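PDB 4GLK: AbiQ, which cleaves RNA as the toxic endoribonuclease of a type III toxin-antitoxin system in Lactococcus lactis, where the RNA antitoxin AntiQ neutralises it. Local coordinates for residues D10-I13 with A14-R17; P94-D97 with S98-I101; P110-K113 with M114-K117. The protein carries 1 engineered substitution. All coordinates share one frame; numbering follows the deposited sequence.

In the fold
Tyr12 joins contacts 1 and 2, whose centres lie about 11 Å apart: its OH is 2.7 Å from Pro94 O, a probable hydrogen bond, and its CZ is 3.4 Å from Pro96 CD. The short helix that follows strand 4-8 thus packs against the turn leading into strand 100-102, the partner of strand 4-8 at one edge of the antiparallel sheet. In that turn Asp97 O makes a weak hydrogen bond to a glycerol, probably from the crystallisation liquor. Contact 3 stands apart on helix 110-124, its centre about 27 Å from that of contact 1 and 24 Å from that of contact 2; the nearest atoms of contacts 3 and 2 are about 11 Å apart, those of contacts 3 and 1 about 15 Å.

Contact 1: D10-I13 with A14-R17; sequences DEYI and AYLR
Tyr12 and Leu16, one helical turn apart, make the main side-chain contact here. Leu16 lies over one face of the Tyr12 ring, with CG 4.0 Å from the ring centroid in a CH-pi contact displaced toward the rim, and Leu16 CD1 reaches Tyr12 CE2 at 3.5 Å. With CG anti to the backbone N (chi1 -176°), the tyrosine ring reaches forward to Leu16. Its hydroxyl is satisfied by Pro94 O. Four i to i+4 bonds carry the backbone of the short alpha-helix 10-16, which follows strand 4-8 in this SH3-clan toxin. Ala14 N reaches Asp10 O at 2.9 Å, and Tyr15 N reaches Glu11 O at 3.0 Å. Next along the helix, Leu16 N donates to Tyr12 O, while Arg17 N meets Ile13 O at 2.9 Å. Arg17 CG also rests 3.3 Å from Ile13 O, and its chain bends at chi3 (90°) before NE donates to Val23 O. At the first turn Tyr12 N is hydrogen-bonded to Thr9 OG1, and both carboxylate oxygens of Asp10 are engaged, OD1 by Gln26 NE2 and OD2 by Glu28 N; Tyr15 OH is hydrogen-bonded to Lys161 O on helix 155-166.

Contact 2: P94-D97 with S98-I101; sequences PVPD and SELI
A tight turn between strand 79-94 and strand 100-102 brings Val95 against Leu100 and bends the chain through Pro96 to Glu99. Val95 CG1 is the branch that touches: it lies anti to the backbone N (chi1 -178°) and meets Leu100 CD2 at 3.7 Å. The same methyl passes 4.0 Å from Glu99 CB. Across the turn Glu99 N donates to Pro96 O at 3.1 Å, the i to i+3 bond of a beta turn, and the backbone torsions of Asp97 and Ser98 at its two corners make it type I. A weaker bond follows one residue later, from Leu100 N to Asp97 O at 3.5 Å, so that two overlapping turns lead into the edge strand of the antiparallel sheet. Val95 and Leu100 both touch Phe47 of strand 45-52, while Ile101 pairs through its backbone with Thr7 of strand 4-8.

The polar end of Glu99 is held from two directions. Ser98 OG donates at 2.7 Å to Glu99 OE1, which accepts on its anti lone pair, and the other oxygen, OE2, is hydrogen-bonded to Thr9 OG1. A bend at chi2 (-49°) folds the carboxylate back toward the serine, and these two bonds probably limit its rotation. Pro96 CD is 4.3 Å from Glu99 CG.

Contact 3: P110-K113 with M114-K117; sequences PKHK and MMQK
Met115 packs back along the first turn of helix 110-124, leaning on the residues three and four positions before it. Its CB sits 3.4 Å from His112 O. The next atom, CG, is placed beside the backbone N by chi1 of -67° and comes within 3.3 Å of Lys111 O, the carbonyl that also accepts from Met115 N at 3.2 Å. From there SD runs out toward the His112 ring, lying 5.1 Å from its centroid on an oblique line, a loose sulfur-aromatic approach. The bend at chi3 (91°) then turns the terminal CE away from the His112 ring. His112 ND1, 4.4 Å from Met115 SD, is buried and has no partner in the model.

On the same turn Met114 N donates to Pro110 O and Gln116 N to His112 O, whereas the bond from Lys117 N to Lys113 O, at 3.4 Å, is weak. Lys117 CG rests 3.4 Å from Lys113 O, and its NZ goes on to a salt bridge with Glu76 of strand 71-76; Lys113 NZ instead donates to Leu107 O. Of the two methionines, Met114 touches Ser52 and Met115 touches Leu50, setting the inner side of helix 110-124 against strand 45-52, while Leu105 of the preceding loop contacts both His112 and Met115.

Contact 1: D10-I13 with A14-R17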
loop_
_atom_site.group_PDB
_atom_site.type_symbol
_atom_site.label_atom_id
_atom_site.label_comp_id
_atom_site.label_asym_id
_atom_site.label_seq_id
_atom_site.Cartn_x
_atom_site.Cartn_y
_atom_site.Cartn_z
ATOM N N ASP A 10 -1.281 -15.152 2.275
ATOM C CA ASP A 10 -1.010 -15.612 0.914
ATOM C C ASP A 10 -2.309 -16.071 0.272
ATOM O O ASP A 10 -2.526 -15.822 -0.913
ATOM C CB ASP A 10 0.046 -16.744 0.923
ATOM C CG ASP A 10 1.473 -16.329 1.326
ATOM O OD1 ASP A 10 1.854 -15.157 1.073
ATOM O OD2 ASP A 10 2.224 -17.192 1.852
ATOM N N GLU A 11 -3.221 -16.662 1.088
ATOM C CA GLU A 11 -4.529 -17.161 0.655
ATOM C C GLU A 11 -5.440 -16.029 0.169
ATOM O O GLU A 11 -5.968 -16.105 -0.943
ATOM C CB GLU A 11 -5.191 -18.005 1.761
ATOM C CG GLU A 11 -4.441 -19.301 2.075
ATOM C CD GLU A 11 -3.370 -19.279 3.159
ATOM O OE1 GLU A 11 -3.225 -20.311 3.855
ATOM O OE2 GLU A 11 -2.663 -18.253 3.305
ATOM N N TYR A 12 -5.591 -14.959 0.983
ATOM C CA TYR A 12 -6.375 -13.790 0.609
ATOM C C TYR A 12 -5.792 -13.083 -0.631
ATOM O O TYR A 12 -6.555 -12.661 -1.499
ATOM C CB TYR A 12 -6.453 -12.787 1.758
ATOM C CG TYR A 12 -7.351 -11.629 1.409
ATOM C CD1 TYR A 12 -8.707 -11.816 1.161
ATOM C CD2 TYR A 12 -6.825 -10.347 1.241
ATOM C CE1 TYR A 12 -9.538 -10.753 0.822
ATOM C CE2 TYR A 12 -7.645 -9.274 0.895
ATOM C CZ TYR A 12 -8.999 -9.483 0.686
ATOM O OH TYR A 12 -9.817 -8.446 0.345
ATOM N N ILE A 13 -4.454 -12.923 -0.701
ATOM C CA ILE A 13 -3.799 -12.291 -1.863
ATOM C C ILE A 13 -4.049 -13.111 -3.132
ATOM O O ILE A 13 -4.447 -12.538 -4.152
ATOM C CB ILE A 13 -2.288 -12.042 -1.587
ATOM C CG1 ILE A 13 -2.104 -10.994 -0.461
ATOM C CG2 ILE A 13 -1.509 -11.655 -2.864
ATOM C CD1 ILE A 13 -2.562 -9.516 -0.768
ATOM N N ALA A 14 -3.867 -14.451 -3.050
ATOM C CA ALA A 14 -4.089 -15.360 -4.181
ATOM C C ALA A 14 -5.534 -15.255 -4.647
ATOM O O ALA A 14 -5.777 -15.305 -5.843
ATOM C CB ALA A 14 -3.754 -16.802 -3.806
ATOM N N TYR A 15 -6.472 -15.037 -3.703
ATOM C CA TYR A 15 -7.889 -14.869 -3.985
ATOM C C TYR A 15 -8.175 -13.545 -4.715
ATOM O O TYR A 15 -8.952 -13.552 -5.672
ATOM C CB TYR A 15 -8.716 -15.016 -2.712
ATOM C CG TYR A 15 -10.156 -14.565 -2.838
ATOM C CD1 TYR A 15 -11.141 -15.435 -3.311
ATOM C CD2 TYR A 15 -10.552 -13.304 -2.402
ATOM C CE1 TYR A 15 -12.482 -15.051 -3.354
ATOM C CE2 TYR A 15 -11.886 -12.912 -2.437
ATOM C CZ TYR A 15 -12.847 -13.783 -2.923
ATOM O OH TYR A 15 -14.149 -13.362 -2.971
ATOM N N LEU A 16 -7.574 -12.415 -4.261
ATOM C CA LEU A 16 -7.774 -11.129 -4.933
ATOM C C LEU A 16 -7.172 -11.153 -6.332
ATOM O O LEU A 16 -7.773 -10.592 -7.238
ATOM C CB LEU A 16 -7.207 -9.933 -4.154
ATOM C CG LEU A 16 -7.869 -9.521 -2.848
ATOM C CD1 LEU A 16 -7.313 -8.194 -2.387
ATOM C CD2 LEU A 16 -9.400 -9.420 -2.974
ATOM N N ARG A 17 -6.005 -11.815 -6.505
ATOM C CA ARG A 17 -5.314 -11.919 -7.796
ATOM C C ARG A 17 -6.096 -12.732 -8.847
ATOM O O ARG A 17 -5.768 -12.657 -10.034
ATOM C CB ARG A 17 -3.858 -12.395 -7.650
ATOM C CG ARG A 17 -2.976 -11.446 -6.850
ATOM C CD ARG A 17 -1.506 -11.806 -6.900
ATOM N NE ARG A 17 -0.851 -11.126 -8.024
ATOM C CZ ARG A 17 -0.440 -11.741 -9.122
ATOM N NH1 ARG A 17 -0.557 -13.050 -9.251
ATOM N NH2 ARG A 17 0.117 -11.037 -10.105
#

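Contact 2: P94-D97 with S98-I101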
loop_
_atom_site.group_PDB
_atom_site.type_symbol
_atom_site.label_atom_id
_atom_site.label_comp_id
_atom_site.label_asym_id
_atom_site.label_seq_id
_atom_site.Cartn_x
_atom_site.Cartn_y
_atom_site.Cartn_z
ATOM N N PRO A 94 -8.413 -3.466 -0.183
ATOM C CA PRO A 94 -9.202 -3.638 1.040
ATOM C C PRO A 94 -8.846 -5.005 1.645
ATOM O O PRO A 94 -8.751 -6.011 0.922
ATOM C CB PRO A 94 -10.645 -3.583 0.527
ATOM C CG PRO A 94 -10.571 -4.134 -0.852
ATOM C CD PRO A 94 -9.191 -3.852 -1.384
ATOM N N VAL A 95 -8.593 -5.040 2.957
ATOM C CA VAL A 95 -8.225 -6.294 3.619
ATOM C C VAL A 95 -9.162 -6.543 4.801
ATOM O O VAL A 95 -9.222 -5.710 5.716
ATOM C CB VAL A 95 -6.721 -6.348 4.069
ATOM C CG1 VAL A 95 -6.385 -7.705 4.717
ATOM C CG2 VAL A 95 -5.776 -6.065 2.910
ATOM N N PRO A 96 -9.873 -7.693 4.824
ATOM C CA PRO A 96 -10.727 -8.002 5.996
ATOM C C PRO A 96 -9.833 -8.199 7.216
ATOM O O PRO A 96 -8.675 -8.591 7.071
ATOM C CB PRO A 96 -11.400 -9.324 5.608
ATOM C CG PRO A 96 -11.176 -9.480 4.137
ATOM C CD PRO A 96 -9.881 -8.796 3.846
ATOM N N ASP A 97 -10.347 -7.887 8.406
ATOM C CA ASP A 97 -9.623 -8.016 9.672
ATOM C C ASP A 97 -8.877 -9.362 9.844
ATOM O O ASP A 97 -7.763 -9.379 10.361
ATOM C CB ASP A 97 -10.589 -7.789 10.852
ATOM C CG ASP A 97 -11.206 -6.401 10.945
ATOM O OD1 ASP A 97 -10.443 -5.400 10.893
ATOM O OD2 ASP A 97 -12.446 -6.313 11.120
ATOM N N SER A 98 -9.500 -10.470 9.419
ATOM C CA SER A 98 -8.966 -11.833 9.551
ATOM C C SER A 98 -7.704 -12.127 8.755
ATOM O O SER A 98 -6.943 -13.028 9.130
ATOM C CB SER A 98 -10.035 -12.852 9.173
ATOM O OG SER A 98 -10.381 -12.720 7.804
ATOM N N GLU A 99 -7.494 -11.403 7.643
ATOM C CA GLU A 99 -6.369 -11.644 6.730
ATOM C C GLU A 99 -5.182 -10.727 6.953
ATOM O O GLU A 99 -4.154 -10.870 6.302
ATOM C CB GLU A 99 -6.881 -11.621 5.266
ATOM C CG GLU A 99 -8.064 -12.559 5.020
ATOM C CD GLU A 99 -7.914 -13.986 5.529
ATOM O OE1 GLU A 99 -8.686 -14.372 6.436
ATOM O OE2 GLU A 99 -7.028 -14.717 5.026
ATOM N N LEU A 100 -5.315 -9.797 7.905
ATOM C CA LEU A 100 -4.278 -8.833 8.252
ATOM C C LEU A 100 -3.290 -9.426 9.265
ATOM O O LEU A 100 -3.710 -9.909 10.308
ATOM C CB LEU A 100 -4.941 -7.606 8.864
ATOM C CG LEU A 100 -5.011 -6.325 8.069
ATOM C CD1 LEU A 100 -4.971 -5.174 9.034
ATOM C CD2 LEU A 100 -3.880 -6.197 6.996
ATOM N N ILE A 101 -1.980 -9.381 8.970
ATOM C CA ILE A 101 -0.989 -9.961 9.863
ATOM C C ILE A 101 0.004 -8.912 10.295
ATOM O O ILE A 101 0.805 -8.478 9.470
ATOM C CB ILE A 101 -0.304 -11.205 9.217
ATOM C CG1 ILE A 101 -1.357 -12.211 8.682
ATOM C CG2 ILE A 101 0.662 -11.874 10.208
ATOM C CD1 ILE A 101 -0.822 -13.206 7.669
#

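Contact 3: P110-K113 with M114-K117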
loop_
_atom_site.group_PDB
_atom_site.type_symbol
_atom_site.label_atom_id
_atom_site.label_comp_id
_atom_site.label_asym_id
_atom_site.label_seq_id
_atom_site.Cartn_x
_atom_site.Cartn_y
_atom_site.Cartn_z
ATOM N N PRO A 110 19.533 -4.416 9.796
ATOM C CA PRO A 110 19.527 -3.065 9.193
ATOM C C PRO A 110 18.341 -2.815 8.262
ATOM O O PRO A 110 17.944 -1.666 8.075
ATOM C CB PRO A 110 20.862 -3.005 8.429
ATOM C CG PRO A 110 21.699 -4.106 9.015
ATOM C CD PRO A 110 20.716 -5.182 9.361
ATOM N N LYS A 111 17.795 -3.902 7.684
ATOM C CA LYS A 111 16.621 -3.951 6.809
ATOM C C LYS A 111 15.415 -3.395 7.585
ATOM O O LYS A 111 14.715 -2.505 7.106
ATOM C CB LYS A 111 16.355 -5.427 6.431
ATOM C CG LYS A 111 15.666 -5.669 5.095
ATOM C CD LYS A 111 15.242 -7.141 4.985
ATOM C CE LYS A 111 15.819 -7.850 3.783
ATOM N NZ LYS A 111 14.822 -7.968 2.684
ATOM N N HIS A 112 15.202 -3.919 8.801
ATOM C CA HIS A 112 14.108 -3.548 9.689
ATOM C C HIS A 112 14.336 -2.195 10.336
ATOM O O HIS A 112 13.367 -1.497 10.612
ATOM C CB HIS A 112 13.866 -4.643 10.730
ATOM C CG HIS A 112 13.384 -5.944 10.152
ATOM N ND1 HIS A 112 13.321 -6.160 8.783
ATOM C CD2 HIS A 112 12.968 -7.061 10.786
ATOM C CE1 HIS A 112 12.873 -7.393 8.633
ATOM N NE2 HIS A 112 12.640 -7.974 9.814
ATOM N N LYS A 113 15.610 -1.821 10.554
ATOM C CA LYS A 113 16.021 -0.525 11.110
ATOM C C LYS A 113 15.618 0.610 10.132
ATOM O O LYS A 113 15.243 1.699 10.562
ATOM C CB LYS A 113 17.538 -0.521 11.365
ATOM C CG LYS A 113 17.972 0.429 12.477
ATOM C CD LYS A 113 19.451 0.247 12.815
ATOM C CE LYS A 113 19.664 -0.221 14.236
ATOM N NZ LYS A 113 20.386 -1.523 14.289
ATOM N N MET A 114 15.678 0.324 8.825
ATOM C CA MET A 114 15.290 1.217 7.744
ATOM C C MET A 114 13.760 1.259 7.654
ATOM O O MET A 114 13.190 2.326 7.402
ATOM C CB MET A 114 15.911 0.739 6.428
ATOM C CG MET A 114 15.658 1.673 5.256
ATOM S SD MET A 114 15.313 0.772 3.728
ATOM C CE MET A 114 13.794 -0.042 4.146
ATOM N N MET A 115 13.086 0.109 7.892
ATOM C CA MET A 115 11.619 0.062 7.901
ATOM C C MET A 115 11.088 0.971 9.004
ATOM O O MET A 115 10.175 1.749 8.755
ATOM C CB MET A 115 11.100 -1.354 8.085
ATOM C CG MET A 115 11.397 -2.239 6.913
ATOM S SD MET A 115 10.245 -3.609 6.851
ATOM C CE MET A 115 8.973 -2.876 5.795
ATOM N N GLN A 116 11.718 0.935 10.191
ATOM C CA GLN A 116 11.363 1.766 11.338
ATOM C C GLN A 116 11.361 3.242 10.898
ATOM O O GLN A 116 10.365 3.943 11.098
ATOM C CB GLN A 116 12.359 1.502 12.484
ATOM C CG GLN A 116 12.076 2.243 13.800
ATOM C CD GLN A 116 13.200 2.148 14.825
ATOM O OE1 GLN A 116 12.958 2.184 16.034
ATOM N NE2 GLN A 116 14.455 2.072 14.385
ATOM N N LYS A 117 12.449 3.663 10.202
ATOM C CA LYS A 117 12.662 5.009 9.665
ATOM C C LYS A 117 11.581 5.377 8.654
ATOM O O LYS A 117 11.089 6.501 8.688
ATOM C CB LYS A 117 14.068 5.134 9.045
ATOM C CG LYS A 117 15.175 5.085 10.087
ATOM C CD LYS A 117 16.553 5.077 9.457
ATOM C CE LYS A 117 17.636 5.242 10.502
ATOM N NZ LYS A 117 17.574 6.574 11.178
#